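Local coordinates for putative permease protein, ABC transporter (Porphyromonas gingivalis, PDB 3IS6) that probably takes part in transmembrane transport as an ABC-transporter permease, of which this chain is mainly the MacB-like periplasmic core domain, at residues E49-V54 with L200-R205. Numbering follows the deposited sequence.
Sequences EEIPGV and LEMQKR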
ATOM      1  N   GLU A  49      16.174  17.383  -3.533  1.00 24.37           N
ATOM      2  CA  GLU A  49      15.820  18.506  -4.361  1.00 24.63           C
ATOM      3  C   GLU A  49      16.111  19.856  -3.743  1.00 24.62           C
ATOM      4  O   GLU A  49      16.557  20.728  -4.420  1.00 23.92           O
ATOM      5  CB  GLU A  49      14.376  18.392  -4.826  1.00 24.53           C
ATOM      6  N   GLU A  50      15.842  20.018  -2.461  1.00 24.49           N
ATOM      7  CA  GLU A  50      15.852  21.315  -1.829  1.00 24.95           C
ATOM      8  C   GLU A  50      16.990  21.708  -0.902  1.00 24.67           C
ATOM      9  O   GLU A  50      17.143  22.861  -0.611  1.00 24.09           O
ATOM     10  CB  GLU A  50      14.534  21.535  -1.100  1.00 25.28           C
ATOM     11  CG  GLU A  50      13.359  21.467  -2.002  1.00 27.45           C
ATOM     12  CD  GLU A  50      12.038  21.621  -1.317  1.00 28.89           C
ATOM     13  OE1 GLU A  50      12.000  22.068  -0.180  1.00 30.62           O
ATOM     14  OE2 GLU A  50      11.027  21.295  -1.926  1.00 29.27           O
ATOM     15  N   ILE A  51      17.776  20.775  -0.406  1.00 24.10           N
ATOM     16  CA  ILE A  51      18.729  21.122   0.619  1.00 23.96           C
ATOM     17  C   ILE A  51      20.141  21.150   0.093  1.00 24.50           C
ATOM     18  O   ILE A  51      20.610  20.202  -0.470  1.00 24.62           O
ATOM     19  CB  ILE A  51      18.651  20.150   1.770  1.00 23.71           C
ATOM     20  CG1 ILE A  51      17.246  20.124   2.341  1.00 22.77           C
ATOM     21  CG2 ILE A  51      19.636  20.512   2.804  1.00 23.47           C
ATOM     22  CD1 ILE A  51      16.951  21.206   3.217  1.00 19.90           C
ATOM     23  N   PRO A  52      20.800  22.272   0.286  1.00 24.84           N
ATOM     24  CA  PRO A  52      22.132  22.498  -0.233  1.00 25.00           C
ATOM     25  C   PRO A  52      23.142  21.623   0.426  1.00 24.53           C
ATOM     26  O   PRO A  52      23.072  21.426   1.592  1.00 25.25           O
ATOM     27  CB  PRO A  52      22.395  23.939   0.184  1.00 25.09           C
ATOM     28  CG  PRO A  52      21.674  24.098   1.379  1.00 25.41           C
ATOM     29  CD  PRO A  52      20.406  23.370   1.169  1.00 25.20           C
ATOM     30  N   GLY A  53      24.093  21.130  -0.319  1.00 23.89           N
ATOM     31  CA  GLY A  53      25.096  20.301   0.275  1.00 23.03           C
ATOM     32  C   GLY A  53      24.730  18.846   0.424  1.00 22.17           C
ATOM     33  O   GLY A  53      25.475  18.108   0.994  1.00 22.32           O
ATOM     34  N   VAL A  54      23.598  18.441  -0.106  1.00 21.26           N
ATOM     35  CA  VAL A  54      23.223  17.044  -0.097  1.00 20.38           C
ATOM     36  C   VAL A  54      23.624  16.438  -1.410  1.00 20.66           C
ATOM     37  O   VAL A  54      23.174  16.868  -2.421  1.00 20.65           O
ATOM     38  CB  VAL A  54      21.731  16.931   0.048  1.00 20.03           C
ATOM     39  CG1 VAL A  54      21.270  15.549  -0.143  1.00 19.32           C
ATOM     40  CG2 VAL A  54      21.330  17.433   1.334  1.00 18.96           C
ATOM     41  N   LEU A 200      14.130  23.077   8.406  1.00 18.17           N
ATOM     42  CA  LEU A 200      12.943  23.732   8.890  1.00 19.35           C
ATOM     43  C   LEU A 200      12.202  24.472   7.801  1.00 19.72           C
ATOM     44  O   LEU A 200      11.009  24.486   7.780  1.00 19.33           O
ATOM     45  CB  LEU A 200      13.327  24.738   9.932  1.00 19.54           C
ATOM     46  CG  LEU A 200      12.536  24.825  11.201  1.00 21.65           C
ATOM     47  CD1 LEU A 200      12.643  26.200  11.726  1.00 22.03           C
ATOM     48  CD2 LEU A 200      11.134  24.401  11.096  1.00 21.49           C
ATOM     49  N   GLU A 201      12.942  25.124   6.931  1.00 19.92           N
ATOM     50  CA  GLU A 201      12.343  25.856   5.856  1.00 20.92           C
ATOM     51  C   GLU A 201      11.607  24.887   4.972  1.00 20.94           C
ATOM     52  O   GLU A 201      10.473  25.072   4.667  1.00 21.40           O
ATOM     53  CB  GLU A 201      13.426  26.535   5.042  1.00 20.90           C
ATOM     54  CG  GLU A 201      13.997  27.765   5.638  1.00 24.03           C
ATOM     55  CD  GLU A 201      15.105  28.341   4.770  1.00 27.92           C
ATOM     56  OE1 GLU A 201      14.896  28.510   3.550  1.00 29.78           O
ATOM     57  OE2 GLU A 201      16.207  28.578   5.290  1.00 29.65           O
HETATM   58  N   MSE A 202      12.253  23.798   4.644  1.00 20.83           N
HETATM   59  CA  MSE A 202      11.638  22.768   3.864  1.00 21.21           C
HETATM   60  C   MSE A 202      10.395  22.208   4.544  1.00 21.11           C
HETATM   61  O   MSE A 202       9.397  22.028   3.918  1.00 20.56           O
HETATM   62  CB  MSE A 202      12.659  21.663   3.662  1.00 21.10           C
HETATM   63  CG  MSE A 202      12.191  20.454   2.906  1.00 21.68           C
HETATM   64 SE   MSE A 202      13.326  18.956   3.079  1.00 26.51          SE
HETATM   65  CE  MSE A 202      12.894  18.462   4.823  1.00 17.57           C
ATOM     66  N   GLN A 203      10.445  21.973   5.839  1.00 21.39           N
ATOM     67  CA  GLN A 203       9.322  21.408   6.554  1.00 21.47           C
ATOM     68  C   GLN A 203       8.105  22.299   6.486  1.00 21.79           C
ATOM     69  O   GLN A 203       7.021  21.848   6.310  1.00 21.67           O
ATOM     70  CB  GLN A 203       9.703  21.192   8.002  1.00 21.46           C
ATOM     71  CG  GLN A 203       8.657  20.534   8.846  1.00 21.71           C
ATOM     72  CD  GLN A 203       8.998  20.494  10.339  1.00 21.85           C
ATOM     73  OE1 GLN A 203       8.294  19.919  11.136  1.00 21.39           O
ATOM     74  NE2 GLN A 203      10.089  21.101  10.690  1.00 19.29           N
ATOM     75  N   LYS A 204       8.327  23.583   6.643  1.00 22.07           N
ATOM     76  CA  LYS A 204       7.282  24.583   6.581  1.00 22.40           C
ATOM     77  C   LYS A 204       6.606  24.666   5.210  1.00 22.57           C
ATOM     78  O   LYS A 204       5.434  24.881   5.115  1.00 22.62           O
ATOM     79  CB  LYS A 204       7.839  25.929   7.001  1.00 22.35           C
ATOM     80  CG  LYS A 204       8.143  26.020   8.473  1.00 23.07           C
ATOM     81  CD  LYS A 204       8.912  27.254   8.827  1.00 24.18           C
ATOM     82  CE  LYS A 204       8.945  27.493  10.323  1.00 24.29           C
ATOM     83  NZ  LYS A 204       9.555  28.815  10.617  1.00 24.87           N
ATOM     84  N   ARG A 205       7.382  24.494   4.164  1.00 22.61           N
ATOM     85  CA  ARG A 205       6.877  24.471   2.813  1.00 22.56           C
ATOM     86  C   ARG A 205       5.935  23.326   2.552  1.00 22.72           C
ATOM     87  O   ARG A 205       5.009  23.472   1.802  1.00 21.73           O
ATOM     88  CB  ARG A 205       8.012  24.326   1.833  1.00 22.33           C
ATOM     89  CG  ARG A 205       8.591  25.563   1.283  1.00 22.54           C
ATOM     90  CD  ARG A 205       9.743  25.200   0.395  1.00 23.85           C
ATOM     91  NE  ARG A 205      10.973  25.734   0.919  1.00 26.42           N
ATOM     92  CZ  ARG A 205      12.095  25.074   1.098  1.00 24.45           C
ATOM     93  NH1 ARG A 205      12.224  23.813   0.794  1.00 23.93           N
ATOM     94  NH2 ARG A 205      13.103  25.708   1.601  1.00 25.63           N
TER
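Glu50 and Arg205 face each other as a carboxylate-guanidinium pair, a salt bridge through OE1 and NH1 whose details are doubtful. The modelled separation is too short to be real, so the pairing is plausible but its exact geometry is not secure. As modelled, OE1 comes in near the guanidinium plane at its edge. Glu50 is extended beyond CG (chi2 178°), which carries its carboxylate from the end of helix 43-50 across to helix 196-206.

On its own helix, Arg205 folds back over the preceding turn. Its chain bends before the guanidinium, and one face lies off-centre over the Met202 CA, 3.3 Å from the plane. Glu201 OE1 lies at the edge of the group, in its plane, and its salt bridge to Arg205 NH2 is long at 3.9 Å. Arg205 probably joins Glu50 and Glu201 in a loose salt-bridge network.

Beside the charged pair the contact is apolar. Met202, modelled as selenomethionine, has CG anti to the backbone N (chi1 178°) and reaches toward the end of helix 43-50. Its SE lies 4.2 Å from Ile51 CG1, and the two side chains cross at about a right angle. Both residues are buried.

Ile51 is the first residue to leave the helix and starts a type II beta turn ending at Val54. Gly53, with positive phi, lies within this turn, which leads into strand 54-70. Met202 also packs on Ala46 and Ile47 of helix 43-50 and on Trp174, while Ile51 touches Ala198 and Leu199 of helix 196-206. Within the MacB-like periplasmic core domain, this packing joins the end of helix 43-50 to the flank of helix 196-206, whose Gln203 packs against strand 218-225.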